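Local coordinates for nonribosomal peptide synthase (Streptomyces sp. MJ635-86F5, PDB 5JJP), which activates an aliphatic beta-amino acid by adenylation, probably drawing on bound ATP as related adenylate-forming ligases do, at residues R222-S227 with T272-V277; F258-L263 with R286-L291. All blocks are in the same frame, centred on the assembly; numbering follows the deposited sequence.

Contact 1 (R222-S227 with T272-V277)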
loop_
_atom_site.group_PDB
_atom_site.type_symbol
_atom_site.label_atom_id
_atom_site.label_comp_id
_atom_site.label_asym_id
_atom_site.label_seq_id
_atom_site.Cartn_x
_atom_site.Cartn_y
_atom_site.Cartn_z
ATOM N N ARG A 222 5.388 6.325 14.959
ATOM C CA ARG A 222 6.312 6.648 13.877
ATOM C C ARG A 222 6.586 5.339 13.182
ATOM O O ARG A 222 7.093 4.412 13.790
ATOM C CB ARG A 222 7.581 7.245 14.439
ATOM C CG ARG A 222 7.315 8.514 15.221
ATOM C CD ARG A 222 8.586 9.112 15.764
ATOM N NE ARG A 222 8.632 10.531 15.432
ATOM C CZ ARG A 222 9.727 11.210 15.092
ATOM N NH1 ARG A 222 10.913 10.616 14.937
ATOM N NH2 ARG A 222 9.613 12.499 14.817
ATOM N N VAL A 223 6.258 5.250 11.910
ATOM C CA VAL A 223 6.193 3.949 11.221
ATOM C C VAL A 223 7.315 3.810 10.240
ATOM O O VAL A 223 7.454 4.627 9.324
ATOM C CB VAL A 223 4.892 3.810 10.487
ATOM C CG1 VAL A 223 4.796 2.444 9.784
ATOM C CG2 VAL A 223 3.741 3.997 11.480
ATOM N N ALA A 224 8.160 2.801 10.454
ATOM C CA ALA A 224 9.191 2.476 9.529
ATOM C C ALA A 224 8.557 1.619 8.429
ATOM O O ALA A 224 8.137 0.506 8.689
ATOM C CB ALA A 224 10.282 1.702 10.209
ATOM N N VAL A 225 8.553 2.118 7.200
ATOM C CA VAL A 225 8.117 1.353 6.001
ATOM C C VAL A 225 9.368 0.796 5.279
ATOM O O VAL A 225 10.159 1.510 4.713
ATOM C CB VAL A 225 7.323 2.280 5.087
ATOM C CG1 VAL A 225 6.833 1.540 3.823
ATOM C CG2 VAL A 225 6.147 2.894 5.834
ATOM N N THR A 226 9.601 -0.491 5.375
ATOM C CA THR A 226 10.790 -1.058 4.825
ATOM C C THR A 226 10.662 -1.435 3.344
ATOM O O THR A 226 11.649 -1.586 2.667
ATOM C CB THR A 226 11.184 -2.311 5.599
ATOM O OG1 THR A 226 10.127 -3.248 5.540
ATOM C CG2 THR A 226 11.489 -1.946 7.075
ATOM N N SER A 227 9.460 -1.624 2.866
ATOM C CA SER A 227 9.283 -2.170 1.535
ATOM C C SER A 227 9.490 -1.060 0.487
ATOM O O SER A 227 9.151 0.115 0.716
ATOM C CB SER A 227 7.973 -2.961 1.431
ATOM O OG SER A 227 6.967 -2.116 0.991
ATOM N N THR A 272 8.266 3.492 16.399
ATOM C CA THR A 272 7.353 2.708 17.248
ATOM C C THR A 272 6.757 1.509 16.539
ATOM O O THR A 272 6.353 0.556 17.186
ATOM C CB THR A 272 6.201 3.543 17.779
ATOM O OG1 THR A 272 5.414 4.039 16.694
ATOM C CG2 THR A 272 6.749 4.743 18.607
ATOM N N GLN A 273 6.709 1.530 15.212
ATOM C CA GLN A 273 6.105 0.404 14.493
ATOM C C GLN A 273 6.880 0.102 13.235
ATOM O O GLN A 273 7.282 1.012 12.516
ATOM C CB GLN A 273 4.657 0.722 14.166
ATOM C CG GLN A 273 3.912 -0.423 13.475
ATOM C CD GLN A 273 2.445 -0.124 13.303
ATOM O OE1 GLN A 273 2.022 0.284 12.240
ATOM N NE2 GLN A 273 1.680 -0.254 14.379
ATOM N N VAL A 274 7.175 -1.169 13.026
ATOM C CA VAL A 274 7.897 -1.566 11.855
ATOM C C VAL A 274 6.980 -2.382 10.939
ATOM O O VAL A 274 6.285 -3.286 11.391
ATOM C CB VAL A 274 9.123 -2.380 12.161
ATOM C CG1 VAL A 274 9.697 -2.940 10.856
ATOM C CG2 VAL A 274 10.168 -1.541 12.831
ATOM N N HIS A 275 6.952 -1.998 9.672
ATOM C CA HIS A 275 6.279 -2.746 8.617
ATOM C C HIS A 275 7.335 -3.414 7.756
ATOM O O HIS A 275 8.306 -2.770 7.353
ATOM C CB HIS A 275 5.493 -1.805 7.679
ATOM C CG HIS A 275 4.310 -1.155 8.310
ATOM N ND1 HIS A 275 3.413 -0.402 7.591
ATOM C CD2 HIS A 275 3.871 -1.148 9.584
ATOM C CE1 HIS A 275 2.459 0.025 8.385
ATOM N NE2 HIS A 275 2.736 -0.384 9.616
ATOM N N GLY A 276 7.129 -4.671 7.457
ATOM C CA GLY A 276 8.072 -5.400 6.625
ATOM C C GLY A 276 7.663 -6.836 6.411
ATOM O O GLY A 276 6.750 -7.312 7.066
ATOM N N VAL A 277 8.309 -7.515 5.466
ATOM C CA VAL A 277 8.149 -8.988 5.326
ATOM C C VAL A 277 8.820 -9.684 6.514
ATOM O O VAL A 277 9.705 -9.129 7.115
ATOM C CB VAL A 277 8.718 -9.531 3.989
ATOM C CG1 VAL A 277 7.920 -8.973 2.801
ATOM C CG2 VAL A 277 10.200 -9.202 3.800
#
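This is a buried pairing of two parallel strands, 222-225 and 273-276, neighbours inside a mixed six-stranded sheet of the AMP-binding fold. Strand 222-225 also bonds to edge strand 247-250. The ladder alternates between the strands: Ala224 N gives to Gln273 O at 2.9 Å, and Ala224 O takes His275 N at 2.9 Å, each donor lying almost along the C=O axis. At the start Arg222 O accepts the N-H of both Thr272 and Gln273, while Arg222 N reaches Thr272 OG1 at 2.9 Å; that hydroxyl is also bonded to Asp221. Val223, Gln273 and His275 share one face of the sheet. With CG1 anti to its backbone N (chi1 -179°), Val223 sets this methyl over the centre of the imidazole, 3.5 Å from CG1 to the His275 ring centroid and 11° off the normal, a CH-pi contact. The extended Gln273 chain brings OE1 to the ring edge in the plane of the imidazole, where it accepts from His275 NE2 at 2.8 Å, though that nitrogen sits above the amide plane; Gln273 NE2 bonds to Leu216 O and Ser300 OG, fixing the amide. Ala224 and Val274 point to the other face, beneath Leu266 of helix 259-268. Past the ladder, Thr226 holds OG1 between its backbone N and carbonyl carbon (chi1 59°), which lets it give to His275 O at 2.6 Å, on a lone pair in the carbonyl plane. Thr226 N donates to the same oxygen at 3.3 Å, from above that plane. A CB on Gly276 would run into Thr226 OG1. With the imidazole pinned through NE2, a methyl over one face, and its buried ND1 without a partner in the model, His275 is probably neutral, its proton on NE2.

Contact 2 (F258-L263 with R286-L291)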
loop_
_atom_site.group_PDB
_atom_site.type_symbol
_atom_site.label_atom_id
_atom_site.label_comp_id
_atom_site.label_asym_id
_atom_site.label_seq_id
_atom_site.Cartn_x
_atom_site.Cartn_y
_atom_site.Cartn_z
ATOM N N PHE A 258 21.824 -3.326 5.634
ATOM C CA PHE A 258 22.938 -3.413 6.548
ATOM C C PHE A 258 22.414 -3.463 8.005
ATOM O O PHE A 258 22.030 -2.435 8.557
ATOM C CB PHE A 258 23.821 -2.164 6.340
ATOM C CG PHE A 258 24.185 -1.885 4.879
ATOM C CD1 PHE A 258 25.503 -1.973 4.371
ATOM C CD2 PHE A 258 23.178 -1.544 4.000
ATOM C CE1 PHE A 258 25.751 -1.732 3.019
ATOM C CE2 PHE A 258 23.420 -1.319 2.648
ATOM C CZ PHE A 258 24.706 -1.408 2.157
ATOM N N PRO A 259 22.385 -4.658 8.633
ATOM C CA PRO A 259 21.801 -4.851 9.946
ATOM C C PRO A 259 22.080 -3.823 11.012
ATOM O O PRO A 259 21.150 -3.385 11.685
ATOM C CB PRO A 259 22.321 -6.211 10.383
ATOM C CG PRO A 259 22.430 -6.953 9.093
ATOM C CD PRO A 259 22.844 -5.933 8.064
ATOM N N ARG A 260 23.320 -3.434 11.201
ATOM C CA ARG A 260 23.650 -2.529 12.276
ATOM C C ARG A 260 23.131 -1.169 11.923
ATOM O O ARG A 260 22.690 -0.437 12.789
ATOM C CB ARG A 260 25.163 -2.463 12.519
ATOM C CG ARG A 260 25.663 -3.414 13.623
ATOM C CD ARG A 260 27.221 -3.461 13.789
ATOM N NE ARG A 260 27.666 -3.504 15.192
ATOM C CZ ARG A 260 27.850 -4.609 15.922
ATOM N NH1 ARG A 260 27.625 -5.831 15.426
ATOM N NH2 ARG A 260 28.262 -4.492 17.175
ATOM N N ARG A 261 23.198 -0.835 10.640
ATOM C CA ARG A 261 22.733 0.458 10.143
ATOM C C ARG A 261 21.219 0.575 10.212
ATOM O O ARG A 261 20.685 1.652 10.479
ATOM C CB ARG A 261 23.192 0.678 8.705
ATOM C CG ARG A 261 24.386 1.609 8.561
ATOM C CD ARG A 261 25.232 1.176 7.356
ATOM N NE ARG A 261 24.869 1.594 5.998
ATOM C CZ ARG A 261 25.498 2.512 5.263
ATOM N NH1 ARG A 261 26.500 3.240 5.750
ATOM N NH2 ARG A 261 25.074 2.740 4.025
ATOM N N PHE A 262 20.544 -0.546 10.005
ATOM C CA PHE A 262 19.097 -0.574 10.054
ATOM C C PHE A 262 18.643 -0.375 11.496
ATOM O O PHE A 262 17.767 0.445 11.767
ATOM C CB PHE A 262 18.555 -1.913 9.522
ATOM C CG PHE A 262 17.094 -2.078 9.694
ATOM C CD1 PHE A 262 16.208 -1.140 9.150
ATOM C CD2 PHE A 262 16.570 -3.176 10.363
ATOM C CE1 PHE A 262 14.847 -1.292 9.287
ATOM C CE2 PHE A 262 15.201 -3.315 10.519
ATOM C CZ PHE A 262 14.345 -2.366 9.976
ATOM N N LEU A 263 19.215 -1.158 12.399
ATOM C CA LEU A 263 18.888 -1.082 13.831
ATOM C C LEU A 263 19.189 0.268 14.416
ATOM O O LEU A 263 18.376 0.790 15.148
ATOM C CB LEU A 263 19.558 -2.207 14.615
ATOM C CG LEU A 263 19.075 -3.610 14.201
ATOM C CD1 LEU A 263 19.980 -4.711 14.707
ATOM C CD2 LEU A 263 17.666 -3.874 14.676
ATOM N N ARG A 286 19.763 -13.497 13.789
ATOM C CA ARG A 286 20.931 -14.333 13.602
ATOM C C ARG A 286 22.198 -13.589 13.971
ATOM O O ARG A 286 22.976 -14.098 14.744
ATOM C CB ARG A 286 20.986 -14.808 12.150
ATOM C CG ARG A 286 22.261 -15.538 11.743
ATOM C CD ARG A 286 22.296 -17.028 12.085
ATOM N NE ARG A 286 22.262 -17.895 10.898
ATOM C CZ ARG A 286 23.201 -17.948 9.949
ATOM N NH1 ARG A 286 24.287 -17.178 10.006
ATOM N NH2 ARG A 286 23.045 -18.778 8.920
ATOM N N HIS A 287 22.408 -12.403 13.403
ATOM C CA HIS A 287 23.663 -11.658 13.590
ATOM C C HIS A 287 23.696 -10.698 14.749
ATOM O O HIS A 287 24.768 -10.447 15.263
ATOM C CB HIS A 287 24.028 -10.881 12.312
ATOM C CG HIS A 287 24.343 -11.787 11.167
ATOM N ND1 HIS A 287 25.497 -12.536 11.119
ATOM C CD2 HIS A 287 23.628 -12.126 10.069
ATOM C CE1 HIS A 287 25.493 -13.280 10.028
ATOM N NE2 HIS A 287 24.372 -13.047 9.372
ATOM N N GLU A 288 22.564 -10.102 15.121
ATOM C CA GLU A 288 22.599 -9.007 16.091
ATOM C C GLU A 288 21.466 -9.054 17.111
ATOM O O GLU A 288 20.831 -8.039 17.378
ATOM C CB GLU A 288 22.555 -7.656 15.367
ATOM C CG GLU A 288 23.607 -7.433 14.298
ATOM C CD GLU A 288 24.998 -7.260 14.869
ATOM O OE1 GLU A 288 25.156 -7.183 16.109
ATOM O OE2 GLU A 288 25.950 -7.182 14.062
ATOM N N PRO A 289 21.253 -10.221 17.723
ATOM C CA PRO A 289 20.130 -10.380 18.621
ATOM C C PRO A 289 20.123 -9.420 19.809
ATOM O O PRO A 289 19.039 -9.059 20.254
ATOM C CB PRO A 289 20.225 -11.846 19.073
ATOM C CG PRO A 289 21.642 -12.225 18.876
ATOM C CD PRO A 289 22.137 -11.399 17.726
ATOM N N ASP A 290 21.281 -9.002 20.310
ATOM C CA ASP A 290 21.305 -8.069 21.423
ATOM C C ASP A 290 20.842 -6.695 21.016
ATOM O O ASP A 290 20.170 -6.016 21.784
ATOM C CB ASP A 290 22.702 -7.943 22.018
ATOM C CG ASP A 290 23.137 -9.199 22.765
ATOM O OD1 ASP A 290 22.259 -9.959 23.237
ATOM O OD2 ASP A 290 24.365 -9.414 22.895
ATOM N N LEU A 291 21.195 -6.265 19.812
ATOM C CA LEU A 291 20.693 -4.970 19.338
ATOM C C LEU A 291 19.175 -5.000 19.076
ATOM O O LEU A 291 18.462 -4.026 19.365
ATOM C CB LEU A 291 21.471 -4.520 18.109
ATOM C CG LEU A 291 22.986 -4.294 18.348
ATOM C CD1 LEU A 291 23.667 -3.913 17.042
ATOM C CD2 LEU A 291 23.213 -3.224 19.400
#
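Over one face of the Arg260 guanidinium lies Leu291 CD1, and at its edge, near its plane, sits Glu288 OE2. The carboxylate is turned almost square to the guanidinium, the two planes standing 82° apart, so the pair does not meet as a flat two-pronged salt bridge. Instead NH1 alone points into the carboxylate: Arg260 NH1 is 2.5 Å from Glu288 OE2 and 2.9 Å from Glu288 OE1. The hydrogen bond within this salt bridge is weak, bent to 120° at the hydrogen, so the attraction is probably more electrostatic than directional. The other flat groups are dressed from their own segments, the Phe258 ring by Arg261 NE above one face near the rim, the His287 ring by Arg286 CG above the centre of one face. The contact joins the first turn of helix 259-268, with Phe258 at its N-cap, to the kink where helix 282-287 gives way to helix 289-293. Glu288 is the junction residue, leaving helical backbone angles and serving as N-cap of the next helix. Its chain bends at chi2 (-71°), which swings the carboxylate across to Arg260, and its CG packs 4.3 Å from Pro259 CB. An alanine here would remove the carboxylate and CG and would probably lose the salt bridge and the CG packing on Pro259, loosening the outer side of the contact. Below the charges the packing is aliphatic: Leu263 CD1 lies 3.7 Å from Leu291 CB and 4.0 Å from Glu288 CB. The Arg260 chain crosses Leu291 at about a right angle, its CG 4.0 Å from Leu291 CD1, on the exposed side, while Leu263 runs inward to Leu295.

The two contacts lie about 15 Å apart, centre to centre, contact 1 in the six-stranded sheet and contact 2 farther out at the surface. Their segments alternate along the chain: 222-227, 258-263, 272-277, 286-291. Helix 259-268 connects them, lending its first turn to contact 2 and lying against the Ala224 and Val274 face of the sheet in contact 1; it is the longer helix of the beta-alpha-beta crossover from strand 247-250 to strand 273-276, past strand 222-225. The two meet directly where Thr226 CG2 packs 4.1 Å from Phe262 CE1. Helices 282-287 and 289-293 pack alongside the N-terminal turn of helix 259-268, within a protein built as a five-layered alpha-beta-alpha-beta-alpha sandwich.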